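PDB 1UKU: periplasmic divalent cation tolerance protein CutA from Pyrococcus horikoshii, which binds copper and takes part in resistance toward heavy metals, working as a homotrimer that copper ions probably drive into larger assemblies. Local coordinates for the interface of chains A and B. Coordinates in Å, arbitrary orientation; residue numbers count along the deposited sequence, not the author numbering. Chains: chain A/B, periplasmic divalent cation tolerance protein CutA.

Contact 1: the interface of chains A and B. Residues chain A 87-89, 91-92; chain B 66, 78-81.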
loop_
_atom_site.group_PDB
_atom_site.type_symbol
_atom_site.label_atom_id
_atom_site.label_comp_id
_atom_site.label_asym_id
_atom_site.label_seq_id
_atom_site.Cartn_x
_atom_site.Cartn_y
_atom_site.Cartn_z
ATOM N N ASP A 87 2.739 -14.266 1.036
ATOM C CA ASP A 87 3.650 -15.049 0.195
ATOM C C ASP A 87 4.492 -14.107 -0.640
ATOM O O ASP A 87 4.117 -12.962 -0.859
ATOM C CB ASP A 87 2.918 -16.091 -0.666
ATOM C CG ASP A 87 3.791 -17.282 -1.030
ATOM O OD1 ASP A 87 4.948 -17.382 -0.590
ATOM O OD2 ASP A 87 3.368 -18.197 -1.769
ATOM N N VAL A 88 5.659 -14.589 -1.045
ATOM C CA VAL A 88 6.595 -13.823 -1.873
ATOM C C VAL A 88 7.428 -14.806 -2.672
ATOM O O VAL A 88 7.633 -15.955 -2.243
ATOM C CB VAL A 88 7.463 -12.878 -0.980
ATOM C CG1 VAL A 88 8.199 -13.691 0.044
ATOM C CG2 VAL A 88 8.380 -12.009 -1.781
ATOM N N ASN A 89 7.898 -14.380 -3.835
ATOM C CA ASN A 89 8.823 -15.214 -4.617
ATOM C C ASN A 89 10.099 -15.459 -3.847
ATOM O O ASN A 89 10.667 -14.564 -3.226
ATOM C CB ASN A 89 9.132 -14.638 -5.986
ATOM C CG ASN A 89 9.651 -13.210 -5.926
ATOM O OD1 ASN A 89 9.056 -12.336 -5.264
ATOM N ND2 ASN A 89 10.736 -12.941 -6.666
ATOM N N ASP A 91 13.292 -16.049 -4.603
ATOM C CA ASP A 91 14.543 -15.352 -4.922
ATOM C C ASP A 91 14.602 -13.972 -4.227
ATOM O O ASP A 91 15.643 -13.537 -3.720
ATOM C CB ASP A 91 14.780 -15.219 -6.442
ATOM C CG ASP A 91 13.554 -14.755 -7.220
ATOM O OD1 ASP A 91 12.418 -15.263 -6.997
ATOM O OD2 ASP A 91 13.640 -13.886 -8.126
ATOM N N TYR A 92 13.465 -13.293 -4.172
ATOM C CA TYR A 92 13.416 -12.028 -3.481
ATOM C C TYR A 92 13.577 -12.210 -1.967
ATOM O O TYR A 92 14.304 -11.465 -1.309
ATOM C CB TYR A 92 12.121 -11.279 -3.793
ATOM C CG TYR A 92 12.111 -9.923 -3.156
ATOM C CD1 TYR A 92 12.770 -8.871 -3.745
ATOM C CD2 TYR A 92 11.495 -9.711 -1.931
ATOM C CE1 TYR A 92 12.776 -7.619 -3.145
ATOM C CE2 TYR A 92 11.520 -8.485 -1.324
ATOM C CZ TYR A 92 12.134 -7.447 -1.951
ATOM O OH TYR A 92 12.158 -6.202 -1.338
ATOM N N LYS B 66 2.230 -15.338 -10.146
ATOM C CA LYS B 66 3.597 -15.190 -9.705
ATOM C C LYS B 66 4.554 -15.706 -10.775
ATOM O O LYS B 66 5.548 -15.049 -11.090
ATOM C CB LYS B 66 3.819 -15.937 -8.411
ATOM C CG LYS B 66 5.261 -15.821 -7.928
ATOM C CD LYS B 66 5.535 -16.566 -6.651
ATOM C CE LYS B 66 6.294 -17.799 -6.950
ATOM N NZ LYS B 66 5.759 -18.912 -6.203
ATOM N N PRO B 78 12.888 -9.757 -8.952
ATOM C CA PRO B 78 11.808 -8.803 -8.665
ATOM C C PRO B 78 11.206 -9.087 -7.320
ATOM O O PRO B 78 11.314 -10.204 -6.817
ATOM C CB PRO B 78 10.790 -9.097 -9.749
ATOM C CG PRO B 78 10.995 -10.537 -10.065
ATOM C CD PRO B 78 12.448 -10.835 -9.839
ATOM N N ALA B 79 10.546 -8.085 -6.750
ATOM C CA ALA B 79 9.680 -8.279 -5.596
ATOM C C ALA B 79 8.295 -8.664 -6.113
ATOM O O ALA B 79 7.679 -7.935 -6.884
ATOM C CB ALA B 79 9.590 -7.024 -4.773
ATOM N N ILE B 80 7.790 -9.809 -5.676
ATOM C CA ILE B 80 6.447 -10.240 -6.024
ATOM C C ILE B 80 5.746 -10.646 -4.728
ATOM O O ILE B 80 5.870 -11.792 -4.262
ATOM C CB ILE B 80 6.445 -11.417 -7.038
ATOM C CG1 ILE B 80 7.397 -11.130 -8.184
ATOM C CG2 ILE B 80 5.016 -11.644 -7.571
ATOM C CD1 ILE B 80 7.574 -12.321 -9.141
ATOM N N ILE B 81 4.996 -9.709 -4.158
ATOM C CA ILE B 81 4.544 -9.731 -2.762
ATOM C C ILE B 81 3.031 -9.868 -2.706
ATOM O O ILE B 81 2.314 -8.996 -3.173
ATOM C CB ILE B 81 5.006 -8.444 -2.077
ATOM C CG1 ILE B 81 6.534 -8.507 -1.844
ATOM C CG2 ILE B 81 4.288 -8.206 -0.762
ATOM C CD1 ILE B 81 7.223 -7.205 -1.419
#
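An antiparallel beta bridge between the short strand 87-88 of one CutA subunit and strand 81-84 of its neighbour pairs A:Val88 with B:Ile81, and just past it A:Asn89, ahead of helix 90-99, grips the partner's backbone. With CG between the backbone N and the carbonyl carbon (chi1 54°), the amide of A:Asn89 is turned toward the 78-80 stretch of chain B. A:Asn89 ND2 gives a nearly straight bond (165° at H) to the carbonyl O of B:Pro78, 2.8 Å away, the oxygen lying in the plane of the A:Asn89 carboxamide. A:Asn89 OD1 takes the backbone N-H of B:Ile80, its N at 2.9 Å, the donor tilted from the carbonyl plane. Asparagine suits the place because one short flat group supplies a donor and an acceptor to a stretch of chain B that presents both. A:Asn89 ND2 also donates to A:Asp91 OD1 at 2.9 Å, meeting that carboxylate from above its plane; this second-shell bond helps fix the rotation of the amide. B:Ile80 crosses A:Asn89 at about a right angle, B:Ile80 CG1 lying 3.8 Å from A:Asn89 CG. Beyond, A:Tyr92 has CG anti to its backbone N (chi1 -176°), which lays one ring face toward chain B. The methyl CB of B:Ala79 sits over this face toward the rim, 3.6 Å from A:Tyr92 CE1; so small a side chain lets chain B's backbone lie close. A:Val88 CG2 and B:Ile81 CG1 lie alongside, 4.0 Å apart.

Contact 2: the interface of chains A and B. Residues chain A 11, 15, 18-19, 30-32; chain B 36-38.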
loop_
_atom_site.group_PDB
_atom_site.type_symbol
_atom_site.label_atom_id
_atom_site.label_comp_id
_atom_site.label_asym_id
_atom_site.label_seq_id
_atom_site.Cartn_x
_atom_site.Cartn_y
_atom_site.Cartn_z
ATOM N N TRP A 11 10.919 14.815 2.586
ATOM C CA TRP A 11 11.867 13.929 2.001
ATOM C C TRP A 11 13.146 13.852 2.786
ATOM O O TRP A 11 13.768 12.779 2.826
ATOM C CB TRP A 11 12.173 14.421 0.573
ATOM C CG TRP A 11 11.124 14.052 -0.411
ATOM C CD1 TRP A 11 10.117 14.830 -0.861
ATOM C CD2 TRP A 11 10.945 12.771 -0.996
ATOM N NE1 TRP A 11 9.331 14.126 -1.731
ATOM C CE2 TRP A 11 9.815 12.840 -1.811
ATOM C CE3 TRP A 11 11.650 11.560 -0.914
ATOM C CZ2 TRP A 11 9.370 11.736 -2.554
ATOM C CZ3 TRP A 11 11.219 10.488 -1.645
ATOM C CH2 TRP A 11 10.092 10.572 -2.442
ATOM N N GLU A 15 14.349 10.268 3.988
ATOM C CA GLU A 15 15.574 9.677 3.445
ATOM C C GLU A 15 16.609 9.455 4.541
ATOM O O GLU A 15 17.271 8.420 4.549
ATOM C CB GLU A 15 16.163 10.579 2.346
ATOM C CG GLU A 15 15.392 10.503 1.042
ATOM C CD GLU A 15 16.113 11.148 -0.114
ATOM O OE1 GLU A 15 15.412 11.544 -1.075
ATOM O OE2 GLU A 15 17.354 11.180 -0.091
ATOM N N VAL A 18 15.435 6.384 6.577
ATOM C CA VAL A 18 15.537 5.148 5.793
ATOM C C VAL A 18 16.978 4.735 5.546
ATOM O O VAL A 18 17.322 3.540 5.655
ATOM C CB VAL A 18 14.765 5.274 4.474
ATOM C CG1 VAL A 18 15.206 4.276 3.413
ATOM C CG2 VAL A 18 13.271 5.180 4.767
ATOM N N LYS A 19 17.821 5.708 5.256
ATOM C CA LYS A 19 19.233 5.396 5.032
ATOM C C LYS A 19 19.881 4.904 6.356
ATOM O O LYS A 19 20.688 3.977 6.321
ATOM C CB LYS A 19 20.001 6.584 4.433
ATOM C CG LYS A 19 19.604 6.919 3.014
ATOM C CD LYS A 19 20.407 8.063 2.404
ATOM C CE LYS A 19 19.941 8.360 0.990
ATOM N NZ LYS A 19 20.720 9.473 0.372
ATOM N N ALA A 30 13.354 0.274 0.970
ATOM C CA ALA A 30 12.297 1.240 1.208
ATOM C C ALA A 30 11.785 1.788 -0.130
ATOM O O ALA A 30 12.556 1.940 -1.066
ATOM C CB ALA A 30 12.784 2.325 2.068
ATOM N N ASN A 31 10.477 2.016 -0.218
ATOM C CA ASN A 31 9.860 2.698 -1.343
ATOM C C ASN A 31 9.177 3.961 -0.767
ATOM O O ASN A 31 8.326 3.854 0.111
ATOM C CB ASN A 31 8.796 1.828 -2.004
ATOM C CG ASN A 31 9.318 0.592 -2.710
ATOM O OD1 ASN A 31 8.484 -0.213 -3.134
ATOM N ND2 ASN A 31 10.633 0.443 -2.906
ATOM N N LEU A 32 9.570 5.129 -1.251
ATOM C CA LEU A 32 9.092 6.417 -0.733
ATOM C C LEU A 32 8.293 7.123 -1.791
ATOM O O LEU A 32 8.725 7.226 -2.924
ATOM C CB LEU A 32 10.249 7.317 -0.329
ATOM C CG LEU A 32 10.940 6.990 1.012
ATOM C CD1 LEU A 32 11.333 5.536 1.214
ATOM C CD2 LEU A 32 12.130 7.925 1.209
ATOM N N ARG B 36 10.401 6.352 -5.120
ATOM C CA ARG B 36 11.859 6.289 -5.061
ATOM C C ARG B 36 12.245 5.154 -4.137
ATOM O O ARG B 36 11.804 5.065 -2.967
ATOM C CB ARG B 36 12.426 7.620 -4.570
ATOM C CG ARG B 36 12.230 8.708 -5.627
ATOM C CD ARG B 36 12.494 10.079 -5.131
ATOM N NE ARG B 36 12.648 11.014 -6.239
ATOM C CZ ARG B 36 11.666 11.664 -6.845
ATOM N NH1 ARG B 36 10.394 11.506 -6.480
ATOM N NH2 ARG B 36 11.969 12.500 -7.846
ATOM N N ALA B 37 13.072 4.252 -4.640
ATOM C CA ALA B 37 13.504 3.076 -3.895
ATOM C C ALA B 37 14.923 3.277 -3.350
ATOM O O ALA B 37 15.758 3.823 -4.025
ATOM C CB ALA B 37 13.468 1.843 -4.755
ATOM N N PHE B 38 15.164 2.812 -2.141
ATOM C CA PHE B 38 16.452 2.833 -1.494
ATOM C C PHE B 38 16.764 1.450 -0.994
ATOM O O PHE B 38 15.926 0.794 -0.373
ATOM C CB PHE B 38 16.468 3.820 -0.340
ATOM C CG PHE B 38 16.230 5.228 -0.762
ATOM C CD1 PHE B 38 14.948 5.696 -0.978
ATOM C CD2 PHE B 38 17.288 6.079 -0.961
ATOM C CE1 PHE B 38 14.725 6.972 -1.412
ATOM C CE2 PHE B 38 17.060 7.391 -1.395
ATOM C CZ PHE B 38 15.769 7.814 -1.613
HETATM O O HOH W 1 8.636 9.358 -5.286
#
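With CG anti to its carbonyl carbon (chi1 -62°) and the ring turned by chi2 82°, B:Phe38 reaches from its strand toward helix 11-23 of chain A, while B:Arg36, extended from CG to NE, runs out toward A:Trp11. The phenyl tip B:Phe38 CZ meets the carboxylate carbon CD of A:Glu15 at 3.7 Å. B:Phe38 CE1 touches A:Leu32 CD2 at 3.8 Å, and B:Phe38 CE2 meets the CE methylene of A:Lys19 at 3.9 Å. A phenyl ring suits this place, offering carbon to the leucine and to the lysine's aliphatic stem; A:Lys19 NZ lies 3.8 Å from A:Glu15 OE2 in a long salt bridge within chain A. The B:Arg36 CD methylene lies above the A:Trp11 face, out toward its CZ3-CH2 rim and 3.6 Å from A:Trp11 CH2; the ring and guanidinium planes stand 76° apart, so this is no flat stack. B:Arg36 NH1 reaches a water, 3.0 Å from its oxygen, that also contacts A:Leu32 O. Beneath the side chains, A:Ala30 and A:Leu32 exchange backbone bonds with B:Phe38 and B:Arg36, such as A:Leu32 N to B:Arg36 O at 2.8 Å. Strands 29-41 of the two subunits thus join as antiparallel neighbours, continuing the sheet across the subunit boundary with helix 11-23 packed over the junction.

Contact 3: the interface of chains A and B. Residues chain A 19, 22-23, 25, 28, 99; chain B 40, 45.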
loop_
_atom_site.group_PDB
_atom_site.type_symbol
_atom_site.label_atom_id
_atom_site.label_comp_id
_atom_site.label_asym_id
_atom_site.label_seq_id
_atom_site.Cartn_x
_atom_site.Cartn_y
_atom_site.Cartn_z
ATOM N N LYS A 19 17.821 5.708 5.256
ATOM C CA LYS A 19 19.233 5.396 5.032
ATOM C C LYS A 19 19.881 4.904 6.356
ATOM O O LYS A 19 20.688 3.977 6.321
ATOM C CB LYS A 19 20.001 6.584 4.433
ATOM C CG LYS A 19 19.604 6.919 3.014
ATOM C CD LYS A 19 20.407 8.063 2.404
ATOM C CE LYS A 19 19.941 8.360 0.990
ATOM N NZ LYS A 19 20.720 9.473 0.372
ATOM N N LEU A 22 18.814 1.313 6.748
ATOM C CA LEU A 22 19.590 0.469 5.837
ATOM C C LEU A 22 20.996 0.243 6.404
ATOM O O LEU A 22 21.483 -0.882 6.425
ATOM C CB LEU A 22 19.660 1.071 4.428
ATOM C CG LEU A 22 18.357 0.918 3.627
ATOM C CD1 LEU A 22 18.323 1.899 2.468
ATOM C CD2 LEU A 22 18.187 -0.492 3.106
ATOM N N LYS A 23 21.629 1.305 6.869
ATOM C CA LYS A 23 22.985 1.183 7.437
ATOM C C LYS A 23 23.011 0.225 8.622
ATOM O O LYS A 23 23.992 -0.508 8.810
ATOM C CB LYS A 23 23.527 2.542 7.841
ATOM C CG LYS A 23 23.908 3.386 6.601
ATOM C CD LYS A 23 24.650 4.665 6.926
ATOM C CE LYS A 23 24.065 5.443 8.083
ATOM N NZ LYS A 23 24.564 6.851 8.089
ATOM N N ARG A 25 21.044 -2.221 8.936
ATOM C CA ARG A 25 20.672 -3.504 8.362
ATOM C C ARG A 25 19.329 -4.023 8.932
ATOM O O ARG A 25 19.035 -5.203 8.979
ATOM C CB ARG A 25 21.882 -4.453 8.446
ATOM C CG ARG A 25 23.010 -4.007 7.460
ATOM C CD ARG A 25 22.836 -4.576 6.118
ATOM N NE ARG A 25 23.859 -4.230 5.122
ATOM C CZ ARG A 25 23.845 -4.670 3.865
ATOM N NH1 ARG A 25 22.855 -5.425 3.445
ATOM N NH2 ARG A 25 24.795 -4.321 2.990
ATOM N N ALA A 28 15.645 -4.238 4.291
ATOM C CA ALA A 28 16.302 -4.522 3.023
ATOM C C ALA A 28 16.061 -3.452 1.973
ATOM O O ALA A 28 16.871 -3.266 1.069
ATOM C CB ALA A 28 15.856 -5.852 2.478
ATOM N N GLU A 99 20.341 -9.435 2.924
ATOM C CA GLU A 99 20.636 -8.010 3.103
ATOM C C GLU A 99 20.290 -7.463 4.480
ATOM O O GLU A 99 20.587 -6.312 4.776
ATOM C CB GLU A 99 19.904 -7.198 2.029
ATOM C CG GLU A 99 20.349 -7.490 0.594
ATOM C CD GLU A 99 21.801 -7.110 0.241
ATOM O OE1 GLU A 99 22.168 -7.412 -0.917
ATOM O OE2 GLU A 99 22.609 -6.555 1.045
ATOM N N TRP B 40 20.398 -1.656 -0.627
ATOM C CA TRP B 40 21.835 -1.919 -0.699
ATOM C C TRP B 40 22.203 -2.543 -2.017
ATOM O O TRP B 40 21.524 -3.453 -2.478
ATOM C CB TRP B 40 22.284 -2.919 0.361
ATOM C CG TRP B 40 22.365 -2.369 1.705
ATOM C CD1 TRP B 40 21.454 -2.532 2.706
ATOM C CD2 TRP B 40 23.400 -1.524 2.223
ATOM N NE1 TRP B 40 21.874 -1.859 3.825
ATOM C CE2 TRP B 40 23.054 -1.211 3.555
ATOM C CE3 TRP B 40 24.576 -0.989 1.696
ATOM C CZ2 TRP B 40 23.863 -0.412 4.374
ATOM C CZ3 TRP B 40 25.387 -0.185 2.512
ATOM C CH2 TRP B 40 25.020 0.097 3.830
ATOM N N ILE B 45 24.480 2.390 -0.384
ATOM C CA ILE B 45 23.049 2.644 -0.480
ATOM C C ILE B 45 22.775 3.216 -1.864
ATOM O O ILE B 45 23.362 4.220 -2.274
ATOM C CB ILE B 45 22.549 3.529 0.661
ATOM C CG1 ILE B 45 22.683 2.736 1.965
ATOM C CG2 ILE B 45 21.081 3.907 0.421
ATOM C CD1 ILE B 45 22.414 3.515 3.244
HETATM O O HOH W 2 19.204 -3.989 0.600
#
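The guanidinium of A:Arg25 lies flat on the indole of B:Trp40, the planes 3° apart in a cation-pi stack. A:Arg25 CZ sits 3.3 Å from the centroid of the B:Trp40 five-membered ring, and NH2 reaches over the six-membered ring. The bend at chi2 (-87°) turns the arginine chain so that its flat end lies on the indole. A:Glu99 holds it there: A:Glu99 OE2 receives A:Arg25 NH1 at 2.7 Å through its anti lone pair, and the backbone O of the same residue accepts NH1 as well, both in the guanidinium plane. This salt bridge would be expected to temper the arginine's charge while fixing its rotation. On the opposite indole face lies CG1 of B:Ile45. At the ring edge, B:Trp40 NE1 donates in the ring plane to A:Leu22 O, 2.8 Å away, but approaches from above that carbonyl's plane. Tryptophan suits the position by joining a broad stacking face with an N-H for the end of helix 11-23. B:Ile45 CD1 rests on the helix surface, 3.7 Å from A:Lys23 CG and against A:Leu22 CB and the A:Lys19 carbonyl. With B:Trp40 backed by B:Ile45 of its own chain and capped by A:Arg25, the site clasps one subunit's strands to the helix end of the next and helps hold the trimer together.

Contacts 2 and 3 are close neighbours, the centres of their C-alpha atoms about 10 Å apart, and contact 1 lies about 19 Å from each. Helix 11-23 of chain A and strand 29-41 of chain B run through both contacts 2 and 3, and A:Lys19 belongs to both. Helix 90-99 of chain A links contact 1 to contact 3, with A:Asp91 and A:Tyr92 at its start and A:Glu99 at its end. Because CutA is a homotrimer, each subunit presents one set of surfaces to one neighbour and a different set to the other, and this repeating pattern closes the ring.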